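Local coordinates for protein potential RNA-dependent RNA polymerase (Human picobirnavirus, PDB 5I62) that catalyses RNA-templated RNA synthesis from ribonucleoside triphosphates and probably serves both transcription and genome replication of this small double-stranded RNA virus, at residues W118-L124 against L280-T286; T132-M136 against F208-I212; R213-Y218 against W293-F298; M247-K251 against L350-S354; D266-P271 against I317-S322. The contacts are given in a common frame with arbitrary orientation. Numbering follows the deposited sequence.

Contact 1: W118-L124 against L280-T286; sequences WKGVSRL and LLADLLT
A largely buried loop-to-helix-end contact joins 118-124, the loop after helix 108-116, to 280-286, the last turn of helix 271-284 and its exit. The loop opens with a type II beta turn from W118 to V121, G120 taking positive phi (81°), and then runs extended. L284 keeps helical angles; L285 leaves them at phi/psi -94/161°, so the chain straightens beside R123 and L124 (L124 CA to L285 CA 4.6 Å). L124 N donates to L284 O (2.7 Å) and T286 N to L124 O (3.1 Å), the bonding pattern of a single parallel beta bridge. D283, chi1 t, collects the polar side chains: its OD2 accepts W118 NE1 at 2.9 Å and forms a salt bridge with R123 NH1 at 3.0 Å, while the same NH1 reaches D283 O at 2.6 Å. W118 (chi1 p) lays its five-membered ring under L284 CD2, a CH-pi contact 3.3 Å from the ring centroid, and its CZ2 lies 3.9 Å from L280 CD2. L124 CB packs on L285 CD2 (3.8 Å), and L124 also touches L221 of helix 208-228. The arrangement is that of an isolated parallel beta bridge formed just past a helix C-terminus, beside an Arg-Asp salt bridge.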
# COMPACT_ATOMS: atom_id res chain seq x y z
N TRP A 118 -23.23 4.49 -2.22
CA TRP A 118 -23.29 3.84 -3.53
C TRP A 118 -24.71 3.42 -3.92
O TRP A 118 -24.89 2.49 -4.70
CB TRP A 118 -22.31 2.67 -3.61
CG TRP A 118 -22.35 1.64 -2.52
CD1 TRP A 118 -23.32 0.69 -2.31
CD2 TRP A 118 -21.34 1.40 -1.53
NE1 TRP A 118 -22.99 -0.10 -1.24
CE2 TRP A 118 -21.78 0.31 -0.74
CE3 TRP A 118 -20.12 2.01 -1.22
CZ2 TRP A 118 -21.03 -0.19 0.32
CZ3 TRP A 118 -19.38 1.52 -0.17
CH2 TRP A 118 -19.84 0.44 0.60
N LYS A 119 -25.72 4.12 -3.40
CA LYS A 119 -27.08 3.98 -3.89
C LYS A 119 -27.13 4.15 -5.40
O LYS A 119 -26.54 5.08 -5.95
CB LYS A 119 -27.97 5.03 -3.24
CG LYS A 119 -29.44 4.80 -3.44
CD LYS A 119 -29.97 3.91 -2.33
CE LYS A 119 -29.86 4.62 -0.98
NZ LYS A 119 -30.13 3.73 0.19
N GLY A 120 -27.84 3.25 -6.07
CA GLY A 120 -28.01 3.34 -7.50
C GLY A 120 -26.86 2.83 -8.33
O GLY A 120 -27.00 2.72 -9.56
N VAL A 121 -25.71 2.53 -7.71
CA VAL A 121 -24.60 1.92 -8.43
C VAL A 121 -25.02 0.59 -9.05
O VAL A 121 -25.87 -0.14 -8.52
CB VAL A 121 -23.40 1.75 -7.48
CG1 VAL A 121 -22.24 1.03 -8.14
CG2 VAL A 121 -22.94 3.11 -7.00
N SER A 122 -24.42 0.29 -10.20
CA SER A 122 -24.61 -1.02 -10.82
C SER A 122 -24.01 -2.08 -9.90
O SER A 122 -22.80 -2.07 -9.63
CB SER A 122 -23.95 -1.04 -12.19
OG SER A 122 -24.59 -0.12 -13.07
N ARG A 123 -24.85 -3.00 -9.42
CA ARG A 123 -24.38 -4.06 -8.55
C ARG A 123 -23.31 -4.89 -9.25
O ARG A 123 -23.34 -5.09 -10.46
CB ARG A 123 -25.53 -4.96 -8.11
CG ARG A 123 -26.64 -4.22 -7.38
CD ARG A 123 -26.19 -3.78 -6.00
NE ARG A 123 -26.09 -2.33 -5.89
CZ ARG A 123 -25.94 -1.69 -4.73
NH1 ARG A 123 -25.85 -2.38 -3.60
NH2 ARG A 123 -25.86 -0.36 -4.71
N LEU A 124 -22.36 -5.38 -8.46
CA LEU A 124 -21.20 -6.06 -9.01
C LEU A 124 -21.55 -7.50 -9.32
O LEU A 124 -22.29 -8.15 -8.60
CB LEU A 124 -20.03 -6.01 -8.04
CG LEU A 124 -19.67 -4.64 -7.46
CD1 LEU A 124 -18.48 -4.81 -6.53
CD2 LEU A 124 -19.35 -3.65 -8.58
N LEU A 280 -20.80 -5.11 3.60
CA LEU A 280 -20.74 -4.13 2.52
C LEU A 280 -20.62 -4.82 1.16
O LEU A 280 -21.26 -4.41 0.18
CB LEU A 280 -19.56 -3.19 2.74
CG LEU A 280 -19.64 -2.37 4.02
CD1 LEU A 280 -18.34 -1.57 4.20
CD2 LEU A 280 -20.84 -1.44 3.98
N LEU A 281 -19.76 -5.84 1.08
CA LEU A 281 -19.60 -6.58 -0.17
C LEU A 281 -20.90 -7.27 -0.56
O LEU A 281 -21.27 -7.30 -1.75
CB LEU A 281 -18.48 -7.61 -0.03
CG LEU A 281 -17.10 -6.97 0.03
CD1 LEU A 281 -16.04 -8.05 0.26
CD2 LEU A 281 -16.85 -6.24 -1.27
N ALA A 282 -21.62 -7.83 0.41
CA ALA A 282 -22.88 -8.49 0.09
C ALA A 282 -23.90 -7.49 -0.45
O ALA A 282 -24.71 -7.82 -1.33
CB ALA A 282 -23.43 -9.22 1.32
N ASP A 283 -23.87 -6.25 0.05
CA ASP A 283 -24.72 -5.20 -0.50
C ASP A 283 -24.35 -4.88 -1.95
O ASP A 283 -25.22 -4.73 -2.81
CB ASP A 283 -24.62 -3.93 0.36
CG ASP A 283 -25.64 -2.88 -0.05
OD1 ASP A 283 -26.84 -3.07 0.24
OD2 ASP A 283 -25.26 -1.87 -0.68
N LEU A 284 -23.05 -4.76 -2.22
CA LEU A 284 -22.57 -4.37 -3.55
C LEU A 284 -22.78 -5.47 -4.59
O LEU A 284 -22.92 -5.17 -5.78
CB LEU A 284 -21.09 -4.00 -3.48
CG LEU A 284 -20.74 -2.68 -2.77
CD1 LEU A 284 -19.25 -2.60 -2.43
CD2 LEU A 284 -21.11 -1.53 -3.66
N LEU A 285 -22.78 -6.72 -4.17
CA LEU A 285 -22.77 -7.84 -5.10
C LEU A 285 -24.19 -8.33 -5.38
O LEU A 285 -25.11 -8.10 -4.61
CB LEU A 285 -21.93 -8.99 -4.55
CG LEU A 285 -20.41 -8.84 -4.62
CD1 LEU A 285 -19.78 -9.74 -3.57
CD2 LEU A 285 -19.91 -9.21 -6.01
N THR A 286 -24.34 -9.05 -6.49
CA THR A 286 -25.59 -9.70 -6.82
C THR A 286 -25.30 -11.02 -7.52
O THR A 286 -24.30 -11.15 -8.23
CB THR A 286 -26.46 -8.79 -7.71
OG1 THR A 286 -27.72 -9.41 -7.94
CG2 THR A 286 -25.77 -8.51 -9.04
O HOH W 1 -26.31 0.56 -1.55

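Contact 2: T132-M136 against F208-I212; sequences TVAVM and FAVNI
A Met-aromatic contact between M136 and F208 is part of this buried apolar packing of two helix ends. Segment 132-136 forms the last turn of helix 129-135, with M136 the first residue to leave helical angles (phi/psi -66/157°); 208-212 is the opening turn of helix 208-228, closed by I212 N to F208 O at 2.8 Å. The backbones come nearest at V133 and I212, whose CA atoms are 6.5 Å apart. Chi1 m and chi2 t carry M136 SD to 5.3 Å from the F208 ring centroid, at the ring edge, and chi3 p turns its CE to 3.5 Å from F208 CE1; the same CE lies 4.2 Å from N211 CB. F208 is t at chi1, swinging its ring toward the methionine. I212 (chi1 m, chi2 t) fills the space between: its CD1 meets V133 CG2 at 3.5 Å and its CG1 meets M136 SD at 3.8 Å. V133 CG1 approaches F208 CZ at 4.4 Å, and T132 CG2 rests 3.8 Å from I212 O, while T132 OG1 is bonded to S128 O. Beyond the pair, R150 of helix 150-157 touches M136, F208 and N211, and strand 168-173 packs against A209 and V210 of the same opening turn.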
# COMPACT_ATOMS: atom_id res chain seq x y z
N THR A 132 -10.57 -12.51 -15.49
CA THR A 132 -9.79 -11.98 -14.37
C THR A 132 -8.30 -12.18 -14.58
O THR A 132 -7.50 -11.25 -14.41
CB THR A 132 -10.24 -12.64 -13.07
OG1 THR A 132 -11.64 -12.42 -12.87
CG2 THR A 132 -9.47 -12.09 -11.89
N VAL A 133 -7.89 -13.40 -14.93
CA VAL A 133 -6.48 -13.68 -15.20
C VAL A 133 -5.96 -12.78 -16.31
O VAL A 133 -4.82 -12.31 -16.26
CB VAL A 133 -6.27 -15.17 -15.53
CG1 VAL A 133 -4.85 -15.41 -16.05
CG2 VAL A 133 -6.56 -16.04 -14.32
N ALA A 134 -6.79 -12.54 -17.34
CA ALA A 134 -6.36 -11.75 -18.49
C ALA A 134 -5.89 -10.36 -18.08
O ALA A 134 -4.97 -9.80 -18.68
CB ALA A 134 -7.48 -11.65 -19.52
N VAL A 135 -6.50 -9.78 -17.05
CA VAL A 135 -6.13 -8.41 -16.71
C VAL A 135 -5.17 -8.34 -15.52
O VAL A 135 -4.62 -7.27 -15.25
CB VAL A 135 -7.39 -7.57 -16.48
CG1 VAL A 135 -8.41 -7.83 -17.59
CG2 VAL A 135 -7.98 -7.89 -15.22
N MET A 136 -4.94 -9.46 -14.82
CA MET A 136 -4.00 -9.50 -13.70
C MET A 136 -2.56 -9.28 -14.17
O MET A 136 -2.20 -9.55 -15.32
CB MET A 136 -4.06 -10.84 -12.97
CG MET A 136 -5.31 -11.09 -12.18
SD MET A 136 -5.30 -12.77 -11.54
CE MET A 136 -4.07 -12.73 -10.26
N PHE A 208 -1.61 -18.04 -6.36
CA PHE A 208 -2.25 -17.55 -7.58
C PHE A 208 -3.74 -17.90 -7.61
O PHE A 208 -4.58 -17.04 -7.90
CB PHE A 208 -1.51 -18.16 -8.79
CG PHE A 208 -1.80 -17.51 -10.13
CD1 PHE A 208 -2.39 -16.27 -10.23
CD2 PHE A 208 -1.45 -18.18 -11.32
CE1 PHE A 208 -2.64 -15.69 -11.47
CE2 PHE A 208 -1.71 -17.62 -12.55
CZ PHE A 208 -2.31 -16.37 -12.63
N ALA A 209 -4.09 -19.15 -7.29
CA ALA A 209 -5.49 -19.58 -7.34
C ALA A 209 -6.37 -18.75 -6.40
O ALA A 209 -7.50 -18.38 -6.75
CB ALA A 209 -5.62 -21.07 -7.01
N VAL A 210 -5.88 -18.47 -5.19
CA VAL A 210 -6.66 -17.64 -4.26
C VAL A 210 -6.81 -16.23 -4.82
O VAL A 210 -7.91 -15.67 -4.82
CB VAL A 210 -6.03 -17.62 -2.86
CG1 VAL A 210 -6.84 -16.68 -1.91
CG2 VAL A 210 -5.96 -19.02 -2.26
N ASN A 211 -5.71 -15.64 -5.29
CA ASN A 211 -5.77 -14.28 -5.83
C ASN A 211 -6.73 -14.19 -7.02
O ASN A 211 -7.47 -13.21 -7.15
CB ASN A 211 -4.38 -13.79 -6.21
CG ASN A 211 -3.61 -13.20 -5.04
OD1 ASN A 211 -4.20 -12.78 -4.03
ND2 ASN A 211 -2.31 -13.16 -5.17
N ILE A 212 -6.71 -15.18 -7.91
CA ILE A 212 -7.69 -15.21 -9.01
C ILE A 212 -9.12 -15.18 -8.48
O ILE A 212 -9.96 -14.39 -8.92
CB ILE A 212 -7.46 -16.44 -9.91
CG1 ILE A 212 -6.10 -16.38 -10.60
CG2 ILE A 212 -8.60 -16.56 -10.94
CD1 ILE A 212 -5.71 -17.70 -11.31

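Contact 3: R213-Y218 against W293-F298; sequences RELQVY and WLERVF
W293 is the knob of this helix-helix contact, its side chain sitting in a hole formed by R213, E214, V217 and Y218. Segment 213-218 is helical throughout, within helix 208-228; 293-298 lies toward the C-terminus of helix 288-296. The closest CA atoms, those of E214 and V297, are 6.5 Å apart. With chi1 t (-175°) and chi2 94°, the W293 indole extends across the interface and donates from NE1 to R213 O at 2.9 Å. V217, chi1 t, places CG2 over the five-membered ring, 3.5 Å from its centroid, a CH-pi contact. Y218 (chi1 m) receives the indole edge on its ring face in an offset edge-to-face pair, planes at 72° and six-membered-ring centroids 5.4 Å apart; its OH bonds D330. R213 folds back with chi1 to chi3 all m: NH1 bonds Q216 OE1 at 2.8 Å, and one guanidinium face meets V297 CG2, which lies 3.6 Å from R213 NH2. E214 OE2, held by S324, also lies 2.7 Å from a water that is 2.9 Å from V297 O. Aromatic and aliphatic surface thus supplies most of the packing, while the one direct hydrogen bond, from indole to main-chain carbonyl, fixes how the tryptophan is oriented.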
# COMPACT_ATOMS: atom_id res chain seq x y z
N ARG A 213 -9.44 -16.07 -7.53
CA ARG A 213 -10.80 -16.13 -7.04
C ARG A 213 -11.19 -14.83 -6.34
O ARG A 213 -12.30 -14.32 -6.53
CB ARG A 213 -10.97 -17.32 -6.10
CG ARG A 213 -11.09 -18.66 -6.86
CD ARG A 213 -12.39 -18.66 -7.58
NE ARG A 213 -13.45 -19.20 -6.76
CZ ARG A 213 -14.72 -18.83 -6.78
NH1 ARG A 213 -15.14 -17.86 -7.59
NH2 ARG A 213 -15.57 -19.43 -5.97
N GLU A 214 -10.29 -14.28 -5.52
CA GLU A 214 -10.56 -13.00 -4.86
C GLU A 214 -10.83 -11.91 -5.89
O GLU A 214 -11.81 -11.16 -5.79
CB GLU A 214 -9.39 -12.60 -3.98
CG GLU A 214 -9.16 -13.47 -2.77
CD GLU A 214 -7.87 -13.06 -2.07
OE1 GLU A 214 -6.88 -12.74 -2.77
OE2 GLU A 214 -7.85 -13.07 -0.83
N LEU A 215 -9.98 -11.82 -6.92
CA LEU A 215 -10.06 -10.71 -7.86
C LEU A 215 -11.27 -10.81 -8.78
O LEU A 215 -11.62 -9.82 -9.42
CB LEU A 215 -8.78 -10.62 -8.68
CG LEU A 215 -7.54 -10.14 -7.92
CD1 LEU A 215 -6.31 -10.21 -8.82
CD2 LEU A 215 -7.72 -8.73 -7.42
N GLN A 216 -11.92 -11.98 -8.86
CA GLN A 216 -13.19 -12.04 -9.58
C GLN A 216 -14.20 -11.03 -9.02
O GLN A 216 -15.12 -10.62 -9.73
CB GLN A 216 -13.78 -13.44 -9.52
CG GLN A 216 -13.05 -14.48 -10.36
CD GLN A 216 -13.76 -15.81 -10.28
OE1 GLN A 216 -13.47 -16.62 -9.40
NE2 GLN A 216 -14.74 -16.02 -11.15
N VAL A 217 -14.06 -10.67 -7.74
CA VAL A 217 -14.90 -9.65 -7.12
C VAL A 217 -14.15 -8.32 -7.05
O VAL A 217 -14.67 -7.28 -7.44
CB VAL A 217 -15.37 -10.07 -5.72
CG1 VAL A 217 -15.85 -8.83 -4.94
CG2 VAL A 217 -16.49 -11.08 -5.82
N TYR A 218 -12.91 -8.35 -6.56
CA TYR A 218 -12.26 -7.08 -6.25
C TYR A 218 -11.89 -6.30 -7.51
O TYR A 218 -11.89 -5.06 -7.50
CB TYR A 218 -11.05 -7.31 -5.36
CG TYR A 218 -11.44 -7.80 -4.00
CD1 TYR A 218 -12.19 -6.99 -3.15
CD2 TYR A 218 -11.08 -9.06 -3.55
CE1 TYR A 218 -12.57 -7.43 -1.89
CE2 TYR A 218 -11.44 -9.51 -2.28
CZ TYR A 218 -12.19 -8.68 -1.45
OH TYR A 218 -12.56 -9.10 -0.19
N TRP A 293 -19.12 -17.01 -3.30
CA TRP A 293 -17.86 -16.30 -3.08
C TRP A 293 -17.75 -15.77 -1.66
O TRP A 293 -16.69 -15.85 -1.03
CB TRP A 293 -17.74 -15.17 -4.10
CG TRP A 293 -16.43 -14.44 -4.07
CD1 TRP A 293 -15.33 -14.70 -4.85
CD2 TRP A 293 -16.09 -13.33 -3.24
NE1 TRP A 293 -14.32 -13.82 -4.54
CE2 TRP A 293 -14.76 -12.97 -3.55
CE3 TRP A 293 -16.77 -12.60 -2.25
CZ2 TRP A 293 -14.10 -11.91 -2.93
CZ3 TRP A 293 -16.12 -11.55 -1.62
CH2 TRP A 293 -14.79 -11.21 -1.97
N LEU A 294 -18.84 -15.20 -1.13
CA LEU A 294 -18.81 -14.60 0.20
C LEU A 294 -18.61 -15.66 1.28
O LEU A 294 -17.98 -15.39 2.31
CB LEU A 294 -20.09 -13.81 0.45
CG LEU A 294 -20.17 -12.48 -0.31
CD1 LEU A 294 -21.62 -12.01 -0.42
CD2 LEU A 294 -19.31 -11.43 0.42
N GLU A 295 -19.14 -16.87 1.06
CA GLU A 295 -19.00 -17.93 2.06
C GLU A 295 -17.68 -18.67 1.91
O GLU A 295 -17.12 -19.13 2.91
CB GLU A 295 -20.17 -18.90 1.97
CG GLU A 295 -21.52 -18.27 2.32
CD GLU A 295 -21.54 -17.69 3.73
OE1 GLU A 295 -21.03 -18.36 4.66
OE2 GLU A 295 -22.02 -16.56 3.89
N ARG A 296 -17.17 -18.83 0.68
CA ARG A 296 -16.03 -19.70 0.41
C ARG A 296 -14.71 -18.97 0.27
O ARG A 296 -13.69 -19.45 0.76
CB ARG A 296 -16.24 -20.49 -0.89
CG ARG A 296 -17.05 -21.74 -0.78
CD ARG A 296 -17.50 -22.16 -2.18
NE ARG A 296 -16.64 -23.17 -2.78
CZ ARG A 296 -16.65 -24.45 -2.43
NH1 ARG A 296 -17.46 -24.86 -1.46
NH2 ARG A 296 -15.86 -25.31 -3.04
N VAL A 297 -14.69 -17.85 -0.45
CA VAL A 297 -13.45 -17.18 -0.83
C VAL A 297 -13.12 -16.02 0.11
O VAL A 297 -11.99 -15.88 0.57
CB VAL A 297 -13.54 -16.69 -2.29
CG1 VAL A 297 -12.25 -15.94 -2.67
CG2 VAL A 297 -13.83 -17.84 -3.24
N PHE A 298 -14.10 -15.14 0.34
CA PHE A 298 -13.89 -13.99 1.23
C PHE A 298 -13.12 -14.31 2.51
O PHE A 298 -12.25 -13.52 2.88
CB PHE A 298 -15.24 -13.35 1.58
CG PHE A 298 -15.12 -12.23 2.57
CD1 PHE A 298 -14.78 -10.96 2.14
CD2 PHE A 298 -15.29 -12.46 3.93
CE1 PHE A 298 -14.63 -9.92 3.05
CE2 PHE A 298 -15.14 -11.42 4.84
CZ PHE A 298 -14.80 -10.16 4.38
O HOH W 2 -9.93 -13.78 0.73

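Contact 4: M247-K251 against L350-S354; sequences MFDTK and LNPNS
N353 lays its CB against M247, 3.6 Å from M247 N and 3.9 Å from M247 CB, where the two backbones come closest (CA to CA 4.9 Å). M247 belongs to the last turns of helix 237-250, and its extended chi1 and chi2 (both t) lead its end away toward V257 and V362. Facing it, 350-354 is a loop folded into a type I beta turn from N351 to S354, with S354 N bonded to N351 O at 2.9 Å. N351, chi1 t, also makes an Asx turn, its OD1 accepting N353 N at 2.9 Å. This turn leads into strand 355-357, which with 360-363 forms the palm hairpin carrying the GDD sequence of polymerase motif C, so the contact ties the entry to that hairpin to a helix end at the protein surface. T250, chi1 p, points at the turn: its OG1 accepts N351 ND2 at 3.1 Å, with a 163° angle at the hydrogen, and more weakly N353 ND2, also at 3.1 Å, and bonds K246 O within its own helix. N353 ND2 also bonds N351 OD1 weakly at 3.2 Å. S354 OG turns back to N351 O at 2.8 Å and also bonds T364 N.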
# COMPACT_ATOMS: atom_id res chain seq x y z
N MET A 247 -12.97 19.38 0.76
CA MET A 247 -13.05 19.23 2.21
C MET A 247 -12.75 20.55 2.91
O MET A 247 -13.46 20.94 3.85
CB MET A 247 -12.08 18.12 2.66
CG MET A 247 -12.12 17.83 4.16
SD MET A 247 -10.73 16.78 4.67
CE MET A 247 -9.38 17.94 4.41
N PHE A 248 -11.73 21.27 2.44
CA PHE A 248 -11.45 22.58 3.01
C PHE A 248 -12.55 23.59 2.68
O PHE A 248 -12.90 24.43 3.52
CB PHE A 248 -10.09 23.08 2.53
CG PHE A 248 -8.95 22.52 3.31
CD1 PHE A 248 -8.81 22.82 4.66
CD2 PHE A 248 -8.03 21.68 2.72
CE1 PHE A 248 -7.75 22.30 5.40
CE2 PHE A 248 -6.96 21.16 3.46
CZ PHE A 248 -6.84 21.46 4.80
N ASP A 249 -13.11 23.51 1.47
CA ASP A 249 -14.17 24.43 1.06
C ASP A 249 -15.45 24.24 1.87
O ASP A 249 -16.22 25.19 2.04
CB ASP A 249 -14.50 24.24 -0.43
CG ASP A 249 -13.39 24.69 -1.35
OD1 ASP A 249 -12.51 25.46 -0.91
OD2 ASP A 249 -13.41 24.27 -2.54
N THR A 250 -15.72 23.01 2.33
CA THR A 250 -16.99 22.68 2.95
C THR A 250 -16.87 22.33 4.43
O THR A 250 -17.83 21.86 5.02
CB THR A 250 -17.67 21.53 2.20
OG1 THR A 250 -16.86 20.34 2.28
CG2 THR A 250 -17.88 21.89 0.74
N LYS A 251 -15.72 22.54 5.05
CA LYS A 251 -15.63 22.19 6.45
C LYS A 251 -16.15 23.32 7.32
O LYS A 251 -16.15 24.49 6.92
CB LYS A 251 -14.21 21.83 6.86
CG LYS A 251 -13.30 22.99 7.08
CD LYS A 251 -12.08 22.50 7.86
CE LYS A 251 -11.25 23.67 8.33
NZ LYS A 251 -11.95 24.44 9.39
N LEU A 350 -20.78 12.82 8.69
CA LEU A 350 -19.45 12.89 8.12
C LEU A 350 -19.45 13.83 6.93
O LEU A 350 -20.32 13.75 6.07
CB LEU A 350 -18.98 11.48 7.68
CG LEU A 350 -17.57 11.44 7.08
CD1 LEU A 350 -16.54 11.79 8.19
CD2 LEU A 350 -17.28 10.06 6.43
N ASN A 351 -18.48 14.74 6.88
CA ASN A 351 -18.29 15.51 5.65
C ASN A 351 -17.88 14.52 4.56
O ASN A 351 -16.84 13.87 4.70
CB ASN A 351 -17.23 16.57 5.86
CG ASN A 351 -17.07 17.49 4.65
OD1 ASN A 351 -17.01 17.04 3.50
ND2 ASN A 351 -17.01 18.80 4.92
N PRO A 352 -18.66 14.36 3.49
CA PRO A 352 -18.37 13.29 2.52
C PRO A 352 -17.10 13.51 1.72
O PRO A 352 -16.63 12.58 1.05
CB PRO A 352 -19.61 13.30 1.61
CG PRO A 352 -20.10 14.74 1.68
CD PRO A 352 -19.84 15.16 3.12
N ASN A 353 -16.52 14.71 1.78
CA ASN A 353 -15.22 14.94 1.15
C ASN A 353 -14.05 14.44 2.00
O ASN A 353 -12.90 14.56 1.57
CB ASN A 353 -15.06 16.42 0.83
CG ASN A 353 -16.16 16.92 -0.09
OD1 ASN A 353 -16.27 16.48 -1.23
ND2 ASN A 353 -16.98 17.84 0.41
N SER A 354 -14.32 13.92 3.20
CA SER A 354 -13.33 13.12 3.92
C SER A 354 -12.91 11.95 3.03
O SER A 354 -13.64 11.52 2.14
CB SER A 354 -13.90 12.61 5.24
OG SER A 354 -14.38 13.69 6.04

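Contact 5: D266-P271 against I317-S322; sequences DQHFNP and IHGMGS
S322 OG donates to D266 OD2 at 2.7 Å, and M320 N to D266 O at 2.8 Å, so one aspartate holds two points of 317-322. D266 is m at chi1 with a nearly planar chi2 (-2°), S322 has chi1 -36°, and S322 OG is shared with Y95 OH. D266 O also accepts F269 N at 3.2 Å. D266 ends the DxxxxD pattern of motif A and S322 opens the SGxxxT pattern of motif B, so the contact joins two catalytic motifs of the palm; in related polymerases the equivalent residues help recognise the incoming ribonucleotide, and they probably do so here. Nearest CA atoms are Q267 and G319, 4.5 Å apart; a CB on G319 would clash with D266 O and Q267 O, whereas G319 CA sits 3.5 Å from D266 O. F269 centres an inverse gamma turn, and its CB meets M320 CB (chi1 t) at 4.1 Å. Farther along, N270 N-caps helix 271-284, and P271 CG approaches I317 CD1 at 4.3 Å.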
# COMPACT_ATOMS: atom_id res chain seq x y z
N ASP A 266 -3.43 -3.80 9.43
CA ASP A 266 -3.67 -5.13 8.87
C ASP A 266 -3.77 -6.17 9.98
O ASP A 266 -4.67 -7.01 9.98
CB ASP A 266 -2.53 -5.52 7.91
CG ASP A 266 -2.46 -4.63 6.67
OD1 ASP A 266 -3.29 -3.71 6.51
OD2 ASP A 266 -1.55 -4.85 5.84
N GLN A 267 -2.82 -6.12 10.91
CA GLN A 267 -2.74 -7.12 11.97
C GLN A 267 -3.97 -7.09 12.87
O GLN A 267 -4.37 -8.12 13.41
CB GLN A 267 -1.47 -6.89 12.80
CG GLN A 267 -0.13 -7.10 12.07
CD GLN A 267 0.36 -5.87 11.31
OE1 GLN A 267 -0.43 -5.05 10.85
NE2 GLN A 267 1.68 -5.74 11.21
N HIS A 268 -4.58 -5.92 13.04
CA HIS A 268 -5.72 -5.76 13.93
C HIS A 268 -7.05 -5.91 13.21
O HIS A 268 -8.11 -5.70 13.82
CB HIS A 268 -5.69 -4.39 14.62
CG HIS A 268 -4.62 -4.26 15.66
ND1 HIS A 268 -3.32 -3.95 15.36
CD2 HIS A 268 -4.67 -4.36 17.01
CE1 HIS A 268 -2.60 -3.89 16.47
NE2 HIS A 268 -3.40 -4.14 17.49
N PHE A 269 -7.04 -6.22 11.91
CA PHE A 269 -8.28 -6.28 11.13
C PHE A 269 -8.99 -7.58 11.49
O PHE A 269 -8.89 -8.60 10.80
CB PHE A 269 -7.98 -6.15 9.64
CG PHE A 269 -9.13 -5.62 8.84
CD1 PHE A 269 -9.41 -4.26 8.80
CD2 PHE A 269 -9.94 -6.48 8.12
CE1 PHE A 269 -10.48 -3.77 8.06
CE2 PHE A 269 -11.02 -6.00 7.39
CZ PHE A 269 -11.28 -4.65 7.35
N ASN A 270 -9.74 -7.52 12.58
CA ASN A 270 -10.21 -8.68 13.34
C ASN A 270 -11.56 -9.16 12.79
O ASN A 270 -12.11 -8.58 11.86
CB ASN A 270 -10.27 -8.29 14.81
CG ASN A 270 -11.17 -7.08 15.04
OD1 ASN A 270 -12.27 -7.00 14.50
ND2 ASN A 270 -10.69 -6.14 15.83
N PRO A 271 -12.13 -10.23 13.35
CA PRO A 271 -13.39 -10.76 12.80
C PRO A 271 -14.55 -9.79 12.88
O PRO A 271 -15.49 -9.93 12.10
CB PRO A 271 -13.65 -12.02 13.65
CG PRO A 271 -12.26 -12.49 14.04
CD PRO A 271 -11.52 -11.19 14.31
N ILE A 317 -6.73 -18.47 12.41
CA ILE A 317 -7.21 -17.19 11.88
C ILE A 317 -6.24 -16.07 12.27
O ILE A 317 -5.48 -16.18 13.24
CB ILE A 317 -8.64 -16.87 12.35
CG1 ILE A 317 -8.71 -16.73 13.88
CG2 ILE A 317 -9.62 -17.92 11.83
CD1 ILE A 317 -10.04 -16.10 14.36
N HIS A 318 -6.25 -15.00 11.48
CA HIS A 318 -5.30 -13.91 11.68
C HIS A 318 -5.90 -12.64 11.07
O HIS A 318 -7.02 -12.65 10.55
CB HIS A 318 -3.94 -14.27 11.07
CG HIS A 318 -4.02 -14.77 9.66
ND1 HIS A 318 -4.31 -13.95 8.59
CD2 HIS A 318 -3.85 -16.01 9.14
CE1 HIS A 318 -4.31 -14.66 7.47
NE2 HIS A 318 -4.03 -15.92 7.78
N GLY A 319 -5.15 -11.55 11.17
CA GLY A 319 -5.58 -10.30 10.58
C GLY A 319 -5.47 -10.36 9.06
O GLY A 319 -5.24 -11.41 8.45
N MET A 320 -5.63 -9.19 8.44
CA MET A 320 -5.55 -9.10 6.99
C MET A 320 -4.21 -9.63 6.49
O MET A 320 -3.16 -9.10 6.85
CB MET A 320 -5.74 -7.67 6.53
CG MET A 320 -5.43 -7.48 5.06
SD MET A 320 -6.63 -8.35 4.03
CE MET A 320 -8.03 -7.21 4.18
N GLY A 321 -4.26 -10.66 5.65
CA GLY A 321 -3.04 -11.13 5.02
C GLY A 321 -2.57 -10.10 4.03
O GLY A 321 -3.07 -10.04 2.90
N SER A 322 -1.63 -9.24 4.45
CA SER A 322 -1.14 -8.13 3.64
C SER A 322 -0.57 -8.63 2.32
O SER A 322 0.58 -9.09 2.29
CB SER A 322 -0.06 -7.35 4.41
OG SER A 322 -0.36 -7.29 5.80

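In the fold
Contacts 1, 2 and 3 are buried, contact 5 is partly so and contact 4 lies at the surface. Helix 208-228 serves both contacts 2 and 3, which touch where T132 and M136 meet L215. Contacts 1 and 3 also adjoin, through L281 against F298 and Y218, on the successive helices 271-284 and 288-296. Chemistry follows place: contact 2 has only apolar and Met-aromatic side-chain packing, contact 3 adds one indole bond, and contact 1 combines a backbone bridge with a salt bridge. Contact 4, just before the motif C hairpin, sets asparagine amides of a turn against a helix-end threonine hydroxyl; loop-to-loop contact 5 joins motifs A and B through one side-chain and one backbone bond to one aspartate.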